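Local coordinates for PHB depolymerase (Penicillium funiculosum, PDB 2D81), which hydrolyses the ester bonds of poly(3-hydroxybutyrate), breaking the microbial polyester down with a circularly permuted alpha/beta hydrolase fold, at residues V225-C230 with A304-Q309; F6-N11 with N255-Y260; C50-Y55 with A295-G300; D34-G39 with G308-I313. All blocks are in the same frame, centred on the assembly; numbering follows the deposited sequence.

Contact 1: residues V225-C230 with A304-Q309. With RB3 ((1R)-3-{[(1R)-3-methoxy-1-methyl-3-oxopropyl]oxy}-1-methyl-3-oxopropyl (3R)-3-hydroxybutanoate), chain C.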
loop_
_atom_site.group_PDB
_atom_site.type_symbol
_atom_site.label_atom_id
_atom_site.label_comp_id
_atom_site.label_asym_id
_atom_site.label_seq_id
_atom_site.Cartn_x
_atom_site.Cartn_y
_atom_site.Cartn_z
ATOM N N VAL A 225 -5.036 2.340 4.804
ATOM C CA VAL A 225 -4.289 3.187 3.887
ATOM C C VAL A 225 -4.066 2.410 2.593
ATOM O O VAL A 225 -3.505 1.315 2.611
ATOM C CB VAL A 225 -2.920 3.573 4.492
ATOM C CG1 VAL A 225 -2.165 4.503 3.548
ATOM C CG2 VAL A 225 -3.126 4.240 5.846
ATOM N N ALA A 226 -4.520 2.972 1.477
ATOM C CA ALA A 226 -4.375 2.316 0.179
ATOM C C ALA A 226 -3.430 3.106 -0.724
ATOM O O ALA A 226 -3.649 4.291 -0.983
ATOM C CB ALA A 226 -5.742 2.172 -0.489
ATOM N N LEU A 227 -2.383 2.443 -1.205
ATOM C CA LEU A 227 -1.325 3.114 -1.957
ATOM C C LEU A 227 -1.325 2.772 -3.447
ATOM O O LEU A 227 -1.131 1.619 -3.830
ATOM C CB LEU A 227 0.039 2.761 -1.354
ATOM C CG LEU A 227 0.249 3.148 0.112
ATOM C CD1 LEU A 227 1.562 2.560 0.605
ATOM C CD2 LEU A 227 0.246 4.663 0.262
ATOM N N HIS A 228 -1.528 3.787 -4.283
ATOM C CA HIS A 228 -1.457 3.624 -5.732
ATOM C C HIS A 228 -0.046 3.221 -6.169
ATOM O O HIS A 228 0.917 3.363 -5.409
ATOM C CB HIS A 228 -1.868 4.936 -6.420
ATOM C CG HIS A 228 -0.890 6.057 -6.227
ATOM N ND1 HIS A 228 0.302 6.130 -6.914
ATOM C CD2 HIS A 228 -0.925 7.143 -5.419
ATOM C CE1 HIS A 228 0.960 7.212 -6.538
ATOM N NE2 HIS A 228 0.238 7.845 -5.631
ATOM N N GLY A 229 0.071 2.710 -7.392
ATOM C CA GLY A 229 1.373 2.340 -7.923
ATOM C C GLY A 229 1.942 3.427 -8.815
ATOM O O GLY A 229 1.414 4.536 -8.851
ATOM N N CYS A 230 3.020 3.128 -9.534
ATOM C CA CYS A 230 3.571 4.107 -10.465
ATOM C C CYS A 230 2.518 4.411 -11.533
ATOM O O CYS A 230 1.723 3.540 -11.893
ATOM C CB CYS A 230 4.813 3.572 -11.167
ATOM S SG CYS A 230 6.191 2.873 -10.196
ATOM N N ALA A 304 7.310 8.413 6.836
ATOM C CA ALA A 304 7.057 9.302 7.965
ATOM C C ALA A 304 5.857 10.212 7.697
ATOM O O ALA A 304 5.073 10.510 8.605
ATOM C CB ALA A 304 8.300 10.142 8.256
ATOM N N ALA A 305 5.716 10.647 6.449
ATOM C CA ALA A 305 4.595 11.496 6.055
ATOM C C ALA A 305 3.282 10.725 6.152
ATOM O O ALA A 305 2.300 11.219 6.706
ATOM C CB ALA A 305 4.797 12.001 4.632
ATOM N N ILE A 306 3.272 9.512 5.608
ATOM C CA ILE A 306 2.093 8.660 5.671
ATOM C C ILE A 306 1.726 8.330 7.116
ATOM O O ILE A 306 0.558 8.399 7.497
ATOM C CB ILE A 306 2.318 7.357 4.873
ATOM C CG1 ILE A 306 2.536 7.702 3.392
ATOM C CG2 ILE A 306 1.110 6.428 5.021
ATOM C CD1 ILE A 306 2.959 6.516 2.532
ATOM N N VAL A 307 2.723 7.982 7.923
ATOM C CA VAL A 307 2.480 7.706 9.334
ATOM C C VAL A 307 1.960 8.947 10.056
ATOM O O VAL A 307 1.125 8.847 10.954
ATOM C CB VAL A 307 3.765 7.210 10.033
ATOM C CG1 VAL A 307 3.539 7.103 11.539
ATOM C CG2 VAL A 307 4.159 5.851 9.470
ATOM N N GLY A 308 2.456 10.114 9.656
ATOM C CA GLY A 308 1.997 11.354 10.257
ATOM C C GLY A 308 0.537 11.611 9.949
ATOM O O GLY A 308 -0.219 12.084 10.802
ATOM N N GLN A 309 0.141 11.300 8.720
ATOM C CA GLN A 309 -1.256 11.374 8.321
ATOM C C GLN A 309 -2.096 10.433 9.173
ATOM O O GLN A 309 -3.156 10.809 9.672
ATOM C CB GLN A 309 -1.393 11.006 6.841
ATOM C CG GLN A 309 -0.795 12.040 5.891
ATOM C CD GLN A 309 -0.826 11.587 4.448
ATOM O OE1 GLN A 309 -1.632 10.738 4.076
ATOM N NE2 GLN A 309 0.047 12.163 3.621
HETATM O O1M RB3 C . 6.391 -1.130 -13.614
HETATM C C1A RB3 C . 6.084 -0.627 -12.511
HETATM O O1A RB3 C . 5.651 0.532 -12.329
HETATM C C2A RB3 C . 6.252 -1.513 -11.274
HETATM C C3A RB3 C . 7.174 -0.859 -10.242
HETATM C C4A RB3 C . 7.316 -1.805 -9.047
HETATM O O3A RB3 C . 8.464 -0.637 -10.834
HETATM C C1B RB3 C . 9.031 0.531 -10.427
HETATM O O1B RB3 C . 8.698 1.055 -9.364
HETATM C C2B RB3 C . 10.088 1.176 -11.326
HETATM C C3B RB3 C . 10.917 2.251 -10.614
HETATM C C4B RB3 C . 11.735 1.656 -9.466
HETATM O O3B RB3 C . 11.825 2.839 -11.559
HETATM C C1C RB3 C . 11.254 3.851 -12.267
HETATM O O1C RB3 C . 10.065 3.800 -12.578
HETATM C C2C RB3 C . 12.116 5.045 -12.684
HETATM C C3C RB3 C . 12.155 5.190 -14.207
HETATM C C4C RB3 C . 13.043 6.368 -14.612
HETATM O O3C RB3 C . 12.638 3.978 -14.790
#
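Ile306 meets strand 225-227 with both of its branches, and the contact between the two segments is wholly apolar. Its CG2 methyl lies 4.1 Å from CG1 of Val225, while the longer branch carries CD1 to 4.0 Å from CD2 of Leu227. With CG1 of Ile306 anti to the carbonyl carbon (chi1 -63°) and the chain extended beyond it, the two methyls diverge and reach residues two apart on the same side of the strand. Leu28 of helix 20-31 touches both Leu227 and Ile306, and Met24 packs on Leu227, so helix 20-31 closes on the same apolar cluster. No hydrogen bond passes between the two segments; past the strand, ND1 of His228 donates to O of Gly229 at 2.7 Å, nearly straight at 169° and in the ring plane, and NE2 of the same ring bonds to Ala263 N. These two bonds fix the rotation of the imidazole. Further on, the sulfur of Cys230, joined in a disulfide to Cys284, approaches the bound trimer, SG standing 3.2 Å from O1B of RB3. A helix laid over a parallel strand whose C-terminal end runs into the ligand pocket is the characteristic layout of the alpha/beta hydrolase fold.

Contact 2: residues F6-N11 with N255-Y260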
loop_
_atom_site.group_PDB
_atom_site.type_symbol
_atom_site.label_atom_id
_atom_site.label_comp_id
_atom_site.label_asym_id
_atom_site.label_seq_id
_atom_site.Cartn_x
_atom_site.Cartn_y
_atom_site.Cartn_z
ATOM N N PHE A 6 -10.346 11.918 13.320
ATOM C CA PHE A 6 -11.590 11.161 13.369
ATOM C C PHE A 6 -11.609 10.200 14.551
ATOM O O PHE A 6 -10.582 9.963 15.187
ATOM C CB PHE A 6 -11.790 10.380 12.067
ATOM C CG PHE A 6 -12.084 11.246 10.878
ATOM C CD1 PHE A 6 -11.052 11.767 10.106
ATOM C CD2 PHE A 6 -13.396 11.557 10.543
ATOM C CE1 PHE A 6 -11.326 12.587 9.012
ATOM C CE2 PHE A 6 -13.680 12.375 9.453
ATOM C CZ PHE A 6 -12.643 12.890 8.686
ATOM N N ASN A 7 -12.783 9.651 14.848
ATOM C CA ASN A 7 -12.897 8.680 15.922
ATOM C C ASN A 7 -12.502 7.318 15.378
ATOM O O ASN A 7 -13.352 6.479 15.066
ATOM C CB ASN A 7 -14.326 8.637 16.470
ATOM C CG ASN A 7 -14.442 7.765 17.706
ATOM O OD1 ASN A 7 -13.441 7.266 18.220
ATOM N ND2 ASN A 7 -15.664 7.585 18.195
ATOM N N VAL A 8 -11.196 7.117 15.251
ATOM C CA VAL A 8 -10.649 5.870 14.733
ATOM C C VAL A 8 -9.785 5.219 15.801
ATOM O O VAL A 8 -8.908 5.862 16.377
ATOM C CB VAL A 8 -9.788 6.126 13.478
ATOM C CG1 VAL A 8 -9.116 4.833 13.034
ATOM C CG2 VAL A 8 -10.656 6.684 12.356
ATOM N N ASN A 9 -10.034 3.942 16.067
ATOM C CA ASN A 9 -9.232 3.223 17.046
ATOM C C ASN A 9 -7.832 3.001 16.482
ATOM O O ASN A 9 -7.675 2.455 15.393
ATOM C CB ASN A 9 -9.866 1.875 17.382
ATOM C CG ASN A 9 -9.330 1.295 18.678
ATOM O OD1 ASN A 9 -8.128 1.346 18.939
ATOM N ND2 ASN A 9 -10.217 0.737 19.494
ATOM N N PRO A 10 -6.793 3.430 17.218
ATOM C CA PRO A 10 -5.411 3.259 16.758
ATOM C C PRO A 10 -5.033 1.792 16.552
ATOM O O PRO A 10 -4.056 1.488 15.871
ATOM C CB PRO A 10 -4.592 3.912 17.872
ATOM C CG PRO A 10 -5.522 4.965 18.402
ATOM C CD PRO A 10 -6.838 4.230 18.455
ATOM N N ASN A 11 -5.808 0.885 17.143
ATOM C CA ASN A 11 -5.507 -0.540 17.038
ATOM C C ASN A 11 -6.200 -1.188 15.841
ATOM O O ASN A 11 -6.259 -2.413 15.744
ATOM C CB ASN A 11 -5.925 -1.279 18.314
ATOM C CG ASN A 11 -7.430 -1.286 18.522
ATOM O OD1 ASN A 11 -8.204 -1.323 17.563
ATOM N ND2 ASN A 11 -7.855 -1.269 19.782
ATOM N N ASN A 255 -17.783 0.979 8.603
ATOM C CA ASN A 255 -17.237 2.005 9.487
ATOM C C ASN A 255 -15.736 2.137 9.290
ATOM O O ASN A 255 -14.974 2.155 10.256
ATOM C CB ASN A 255 -17.525 1.662 10.949
ATOM C CG ASN A 255 -19.004 1.554 11.242
ATOM O OD1 ASN A 255 -19.782 2.440 10.894
ATOM N ND2 ASN A 255 -19.402 0.468 11.896
ATOM N N MET A 256 -15.318 2.220 8.034
ATOM C CA MET A 256 -13.899 2.238 7.701
ATOM C C MET A 256 -13.575 3.452 6.837
ATOM O O MET A 256 -14.251 3.713 5.844
ATOM C CB MET A 256 -13.528 0.957 6.949
ATOM C CG MET A 256 -12.044 0.793 6.673
ATOM S SD MET A 256 -11.730 -0.672 5.676
ATOM C CE MET A 256 -12.192 -1.977 6.852
ATOM N N ILE A 257 -12.543 4.194 7.229
ATOM C CA ILE A 257 -12.006 5.268 6.403
ATOM C C ILE A 257 -10.872 4.705 5.544
ATOM O O ILE A 257 -10.066 3.905 6.019
ATOM C CB ILE A 257 -11.466 6.418 7.288
ATOM C CG1 ILE A 257 -12.625 7.060 8.062
ATOM C CG2 ILE A 257 -10.750 7.456 6.433
ATOM C CD1 ILE A 257 -12.187 8.144 9.043
ATOM N N ILE A 258 -10.824 5.101 4.276
ATOM C CA ILE A 258 -9.704 4.731 3.417
ATOM C C ILE A 258 -8.879 5.979 3.130
ATOM O O ILE A 258 -9.382 6.942 2.552
ATOM C CB ILE A 258 -10.173 4.147 2.060
ATOM C CG1 ILE A 258 -11.200 3.028 2.272
ATOM C CG2 ILE A 258 -8.971 3.618 1.290
ATOM C CD1 ILE A 258 -10.665 1.799 2.991
ATOM N N LEU A 259 -7.613 5.965 3.538
ATOM C CA LEU A 259 -6.710 7.080 3.261
ATOM C C LEU A 259 -5.926 6.805 1.985
ATOM O O LEU A 259 -5.348 5.727 1.827
ATOM C CB LEU A 259 -5.738 7.277 4.429
ATOM C CG LEU A 259 -4.583 8.267 4.234
ATOM C CD1 LEU A 259 -5.129 9.683 4.050
ATOM C CD2 LEU A 259 -3.656 8.209 5.444
ATOM N N TYR A 260 -5.924 7.776 1.076
ATOM C CA TYR A 260 -5.218 7.641 -0.199
ATOM C C TYR A 260 -4.118 8.687 -0.365
ATOM O O TYR A 260 -4.348 9.743 -0.956
ATOM C CB TYR A 260 -6.182 7.792 -1.389
ATOM C CG TYR A 260 -7.277 6.756 -1.499
ATOM C CD1 TYR A 260 -8.540 6.979 -0.941
ATOM C CD2 TYR A 260 -7.063 5.565 -2.191
ATOM C CE1 TYR A 260 -9.565 6.037 -1.078
ATOM C CE2 TYR A 260 -8.079 4.618 -2.331
ATOM C CZ TYR A 260 -9.324 4.861 -1.774
ATOM O OH TYR A 260 -10.324 3.925 -1.913
#
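A single methyl, CD1 of Ile257, makes every close approach across this contact, reaching both Phe6 and Val8. It sits over one face of the Phe6 ring in a CH-pi contact, 4.0 Å from the centroid and 26° off the ring normal. The methyl is displaced toward the rim at the root of the ring: CG of Phe6 is its nearest atom, at 3.6 Å, and CB of Phe6 follows at 3.8 Å. The two side chains cross at about a right angle, so the isoleucine points its end at the ring. CG2 of Val8 touches the same methyl at 3.9 Å. Ile257 can serve both because its chain is extended (chi2 176°), which holds CD1 well out from the strand backbone. Between Phe6 and Val8 the chain makes an inverse gamma turn centred on Asn7, whose side-chain amide is bonded at both ends, ND2 to Gly217 O and OD1 to Gln318 N. Val8 also packs on Leu223 of strand 221-227 and on Ile313 and Val314 of helix 301-314. Asn9 and Asn7 share backbone bonds with Cys221, while Ile257 bonds to Ser222, so strand 221-227 lies between the two segments. The arrangement is that of a hydrophobic core at one end of the central mixed sheet of the alpha/beta hydrolase fold, where the N-terminal chain is folded against the start of strand 256-260 and the end of the C-terminal helix.

Contact 3: residues C50-Y55 with A295-G300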
loop_
_atom_site.group_PDB
_atom_site.type_symbol
_atom_site.label_atom_id
_atom_site.label_comp_id
_atom_site.label_asym_id
_atom_site.label_seq_id
_atom_site.Cartn_x
_atom_site.Cartn_y
_atom_site.Cartn_z
ATOM N N CYS A 50 14.184 -5.035 -0.722
ATOM C CA CYS A 50 14.632 -5.797 -1.889
ATOM C C CYS A 50 15.763 -5.093 -2.639
ATOM O O CYS A 50 16.747 -5.721 -3.028
ATOM C CB CYS A 50 13.466 -6.044 -2.856
ATOM S SG CYS A 50 13.838 -7.349 -4.081
ATOM N N ALA A 51 15.623 -3.786 -2.838
ATOM C CA ALA A 51 16.490 -3.074 -3.770
ATOM C C ALA A 51 17.691 -2.399 -3.118
ATOM O O ALA A 51 18.374 -1.601 -3.761
ATOM C CB ALA A 51 15.677 -2.038 -4.547
ATOM N N ARG A 52 17.961 -2.707 -1.853
ATOM C CA ARG A 52 19.054 -2.024 -1.168
ATOM C C ARG A 52 20.419 -2.544 -1.604
ATOM O O ARG A 52 21.351 -1.759 -1.791
ATOM C CB ARG A 52 18.922 -2.147 0.356
ATOM C CG ARG A 52 19.981 -1.342 1.112
ATOM C CD ARG A 52 19.855 -1.487 2.619
ATOM N NE ARG A 52 18.711 -0.761 3.170
ATOM C CZ ARG A 52 18.748 0.501 3.591
ATOM N NH1 ARG A 52 17.653 1.066 4.078
ATOM N NH2 ARG A 52 19.879 1.196 3.537
ATOM N N ASN A 53 20.540 -3.859 -1.770
ATOM C CA ASN A 53 21.841 -4.459 -2.063
ATOM C C ASN A 53 21.881 -5.287 -3.345
ATOM O O ASN A 53 22.858 -5.993 -3.608
ATOM C CB ASN A 53 22.305 -5.316 -0.881
ATOM C CG ASN A 53 22.515 -4.499 0.379
ATOM O OD1 ASN A 53 21.692 -4.518 1.293
ATOM N ND2 ASN A 53 23.620 -3.764 0.426
ATOM N N GLN A 54 20.820 -5.197 -4.138
ATOM C CA GLN A 54 20.832 -5.713 -5.501
ATOM C C GLN A 54 20.046 -4.729 -6.355
ATOM O O GLN A 54 19.182 -4.011 -5.846
ATOM C CB GLN A 54 20.193 -7.105 -5.548
ATOM C CG GLN A 54 18.695 -7.122 -5.299
ATOM C CD GLN A 54 18.191 -8.481 -4.849
ATOM O OE1 GLN A 54 18.565 -9.516 -5.410
ATOM N NE2 GLN A 54 17.331 -8.486 -3.836
ATOM N N TYR A 55 20.349 -4.671 -7.648
ATOM C CA TYR A 55 19.758 -3.635 -8.482
ATOM C C TYR A 55 18.247 -3.843 -8.565
ATOM O O TYR A 55 17.766 -4.977 -8.557
ATOM C CB TYR A 55 20.376 -3.652 -9.882
ATOM C CG TYR A 55 20.152 -2.363 -10.638
ATOM C CD1 TYR A 55 20.685 -1.161 -10.170
ATOM C CD2 TYR A 55 19.391 -2.336 -11.806
ATOM C CE1 TYR A 55 20.468 0.035 -10.845
ATOM C CE2 TYR A 55 19.166 -1.142 -12.490
ATOM C CZ TYR A 55 19.709 0.038 -12.002
ATOM O OH TYR A 55 19.494 1.219 -12.674
ATOM N N ALA A 295 14.797 4.986 3.264
ATOM C CA ALA A 295 13.472 4.946 2.645
ATOM C C ALA A 295 12.539 3.890 3.239
ATOM O O ALA A 295 11.329 4.110 3.325
ATOM C CB ALA A 295 13.607 4.724 1.137
ATOM N N ASP A 296 13.089 2.743 3.631
ATOM C CA ASP A 296 12.261 1.665 4.164
ATOM C C ASP A 296 12.442 1.444 5.664
ATOM O O ASP A 296 12.073 0.396 6.198
ATOM C CB ASP A 296 12.518 0.358 3.394
ATOM C CG ASP A 296 13.926 -0.192 3.588
ATOM O OD1 ASP A 296 14.816 0.527 4.089
ATOM O OD2 ASP A 296 14.144 -1.365 3.216
ATOM N N GLN A 297 12.984 2.449 6.346
ATOM C CA GLN A 297 13.174 2.381 7.793
ATOM C C GLN A 297 12.402 3.509 8.472
ATOM O O GLN A 297 11.927 4.432 7.813
ATOM C CB GLN A 297 14.664 2.494 8.129
ATOM C CG GLN A 297 15.524 1.419 7.463
ATOM C CD GLN A 297 17.012 1.695 7.589
ATOM O OE1 GLN A 297 17.476 2.791 7.283
ATOM N NE2 GLN A 297 17.768 0.696 8.031
ATOM N N ILE A 298 12.268 3.427 9.789
ATOM C CA ILE A 298 11.653 4.511 10.543
ATOM C C ILE A 298 12.352 5.819 10.166
ATOM O O ILE A 298 13.579 5.886 10.130
ATOM C CB ILE A 298 11.776 4.254 12.068
ATOM C CG1 ILE A 298 10.972 3.001 12.440
ATOM C CG2 ILE A 298 11.265 5.465 12.853
ATOM C CD1 ILE A 298 11.265 2.445 13.842
ATOM N N GLY A 299 11.566 6.847 9.856
ATOM C CA GLY A 299 12.150 8.112 9.441
ATOM C C GLY A 299 12.284 8.311 7.938
ATOM O O GLY A 299 12.560 9.424 7.486
ATOM N N GLY A 300 12.102 7.246 7.158
ATOM C CA GLY A 300 12.026 7.412 5.716
ATOM C C GLY A 300 11.019 8.505 5.415
ATOM O O GLY A 300 9.913 8.486 5.956
HETATM O O HOH W 1 19.940 3.180 6.067
#
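Arg52 and Asp296 form the salt bridge that joins these two loops. The first loop begins at Cys50, tied by a disulfide to Cys59; its carbonyl O accepts from NE2 of Gln54 at 2.9 Å, closing the loop on itself. At Arg52 the chain leaves the backbone extended and bends at chi3 (-73°), which turns the guanidinium toward the other loop. NH1 donates to OD1 of Asp296 at 2.9 Å and 149°, approaching the syn side of the carboxylate, with the oxygen at the guanidinium edge. NE pairs with Asp49, and NH1 also bonds to Ser293 O, so several partners fix the group's rotation. Gln297 comes obliquely, its CD 3.6 Å from NH1 of Arg52, and a water accepting weakly from NH2 of Arg52 donates to OE1 of Gln297 at 2.8 Å. A leucine in place of Arg52 would probably leave the carboxylates of Asp296 and Asp49, which lie close together, without the positive charge between them. Gln54 NE2 also bonds to Ser66 O, bracing the first loop. This is a partly buried salt bridge between two irregular loops, one stabilised by a disulfide, the other ending in a type II turn from Gln297 to Gly300, the N-cap of helix 301-314.

Contact 4: residues D34-G39 with G308-I313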
loop_
_atom_site.group_PDB
_atom_site.type_symbol
_atom_site.label_atom_id
_atom_site.label_comp_id
_atom_site.label_asym_id
_atom_site.label_seq_id
_atom_site.Cartn_x
_atom_site.Cartn_y
_atom_site.Cartn_z
ATOM N N ASP A 34 4.111 -1.437 14.372
ATOM C CA ASP A 34 3.393 -0.992 15.562
ATOM C C ASP A 34 2.224 -0.070 15.220
ATOM O O ASP A 34 1.209 -0.053 15.919
ATOM C CB ASP A 34 4.353 -0.278 16.524
ATOM C CG ASP A 34 5.001 0.946 15.900
ATOM O OD1 ASP A 34 5.573 0.822 14.799
ATOM O OD2 ASP A 34 4.944 2.038 16.510
ATOM N N VAL A 35 2.370 0.693 14.143
ATOM C CA VAL A 35 1.327 1.610 13.694
ATOM C C VAL A 35 0.279 0.849 12.891
ATOM O O VAL A 35 -0.925 1.020 13.096
ATOM C CB VAL A 35 1.915 2.731 12.809
ATOM C CG1 VAL A 35 0.799 3.615 12.261
ATOM C CG2 VAL A 35 2.895 3.568 13.619
ATOM N N PHE A 36 0.744 0.005 11.975
ATOM C CA PHE A 36 -0.160 -0.806 11.168
ATOM C C PHE A 36 -0.373 -2.155 11.840
ATOM O O PHE A 36 0.104 -3.193 11.379
ATOM C CB PHE A 36 0.410 -0.942 9.752
ATOM C CG PHE A 36 0.614 0.386 9.075
ATOM C CD1 PHE A 36 1.820 1.071 9.202
ATOM C CD2 PHE A 36 -0.437 1.001 8.399
ATOM C CE1 PHE A 36 1.977 2.354 8.674
ATOM C CE2 PHE A 36 -0.293 2.284 7.866
ATOM C CZ PHE A 36 0.917 2.963 8.006
ATOM N N ASN A 37 -1.112 -2.120 12.944
ATOM C CA ASN A 37 -1.109 -3.217 13.900
ATOM C C ASN A 37 -2.094 -4.342 13.610
ATOM O O ASN A 37 -2.023 -5.399 14.234
ATOM C CB ASN A 37 -1.342 -2.674 15.312
ATOM C CG ASN A 37 -2.320 -1.525 15.339
ATOM O OD1 ASN A 37 -3.423 -1.620 14.804
ATOM N ND2 ASN A 37 -1.920 -0.421 15.966
ATOM N N VAL A 38 -3.007 -4.133 12.665
ATOM C CA VAL A 38 -3.878 -5.225 12.247
ATOM C C VAL A 38 -3.171 -6.070 11.188
ATOM O O VAL A 38 -3.219 -7.299 11.222
ATOM C CB VAL A 38 -5.212 -4.705 11.668
ATOM C CG1 VAL A 38 -6.125 -5.877 11.346
ATOM C CG2 VAL A 38 -5.886 -3.779 12.663
ATOM N N GLY A 39 -2.505 -5.404 10.252
ATOM C CA GLY A 39 -1.773 -6.119 9.224
ATOM C C GLY A 39 -1.650 -5.296 7.959
ATOM O O GLY A 39 -1.880 -4.088 7.977
ATOM N N GLY A 308 2.456 10.114 9.656
ATOM C CA GLY A 308 1.997 11.354 10.257
ATOM C C GLY A 308 0.537 11.611 9.949
ATOM O O GLY A 308 -0.219 12.084 10.802
ATOM N N GLN A 309 0.141 11.300 8.720
ATOM C CA GLN A 309 -1.256 11.374 8.321
ATOM C C GLN A 309 -2.096 10.433 9.173
ATOM O O GLN A 309 -3.156 10.809 9.672
ATOM C CB GLN A 309 -1.393 11.006 6.841
ATOM C CG GLN A 309 -0.795 12.040 5.891
ATOM C CD GLN A 309 -0.826 11.587 4.448
ATOM O OE1 GLN A 309 -1.632 10.738 4.076
ATOM N NE2 GLN A 309 0.047 12.163 3.621
ATOM N N VAL A 310 -1.615 9.207 9.344
ATOM C CA VAL A 310 -2.335 8.218 10.132
ATOM C C VAL A 310 -2.496 8.685 11.574
ATOM O O VAL A 310 -3.582 8.587 12.150
ATOM C CB VAL A 310 -1.601 6.862 10.118
ATOM C CG1 VAL A 310 -2.207 5.926 11.149
ATOM C CG2 VAL A 310 -1.688 6.249 8.730
ATOM N N LYS A 311 -1.412 9.187 12.156
ATOM C CA LYS A 311 -1.428 9.621 13.550
ATOM C C LYS A 311 -2.474 10.711 13.760
ATOM O O LYS A 311 -3.149 10.747 14.791
ATOM C CB LYS A 311 -0.054 10.157 13.954
ATOM C CG LYS A 311 1.090 9.159 13.841
ATOM C CD LYS A 311 1.195 8.256 15.055
ATOM C CE LYS A 311 2.459 7.410 14.983
ATOM N NZ LYS A 311 2.684 6.600 16.211
ATOM N N GLN A 312 -2.602 11.602 12.780
ATOM C CA GLN A 312 -3.573 12.688 12.859
ATOM C C GLN A 312 -4.996 12.140 12.840
ATOM O O GLN A 312 -5.832 12.523 13.659
ATOM C CB GLN A 312 -3.367 13.661 11.696
ATOM C CG GLN A 312 -4.445 14.739 11.544
ATOM C CD GLN A 312 -4.641 15.579 12.795
ATOM O OE1 GLN A 312 -3.790 15.604 13.686
ATOM N NE2 GLN A 312 -5.765 16.284 12.861
ATOM N N ILE A 313 -5.266 11.231 11.909
ATOM C CA ILE A 313 -6.602 10.665 11.776
ATOM C C ILE A 313 -7.046 9.916 13.032
ATOM O O ILE A 313 -8.200 10.024 13.441
ATOM C CB ILE A 313 -6.679 9.718 10.562
ATOM C CG1 ILE A 313 -6.555 10.534 9.270
ATOM C CG2 ILE A 313 -7.985 8.930 10.585
ATOM C CD1 ILE A 313 -6.367 9.705 8.016
#
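Val35 and Val310 meet methyl to methyl, CG1 to CG1 at 4.0 Å, in a contact carried by apolar side chains. Each valine holds CG1 anti to its own backbone N (chi1 176° for Val35, 169° for Val310), which brings these two methyls together as the side chains cross at a slant. The other methyl of Val310, CG2, lies 4.3 Å from CZ of Phe36, approaching the far end of the ring obliquely. Phe36 is the centre of an inverse gamma turn, and CG1 of Val35 also lies over one face of its ring, so Val35 touches both the ring and Val310. A second kind of contact is made by Lys311, whose chain bends at chi2 and lays its end across Val35 at about a right angle, NZ coming to 4.0 Å from CG2 of Val35. Its ammonium is 5.1 Å from OD2 of Asp34; the charged atoms do not touch, though the opposite charges probably attract weakly on the solvent-exposed side. No hydrogen bond crosses between the segments; in the loop ND2 of Asn37 reaches O of Asp34 at 3.2 Å and also bonds to Pro10 O. The loop joins helix 20-31 to strand 39-43 and packs against helix 301-314. Phe36 packs on Val13 and Val15 of strand 13-18 and on Val225 of strand 221-227, while Val310 rests on Val13, Leu223 and Val225, so loop and helix meet over these two neighbouring parallel strands.

Overall arrangement
Helix 301-314 unites contacts 1 and 4, which share Gly308 and Gln309 and have centres 10 Å apart; CG2 of Val225 bridges them, 3.8 Å from CG2 of Val310. Contacts 1 and 2 reach neighbouring strands of one sheet, linked by a probable hydrogen bond from Ala226 N to Leu259 O at 2.9 Å. Contact 2 joins contact 4 through Phe6 N and Ile313 O, also 2.9 Å apart. Contact 3 stands apart, its centre 28 Å from that of contact 2 across the chain's centre, but its second loop leads into the same helix. Toward the pocket, contact 1 supplies Cys230, whereas the side chain of Arg52 in contact 3 is about 13 Å from RB3.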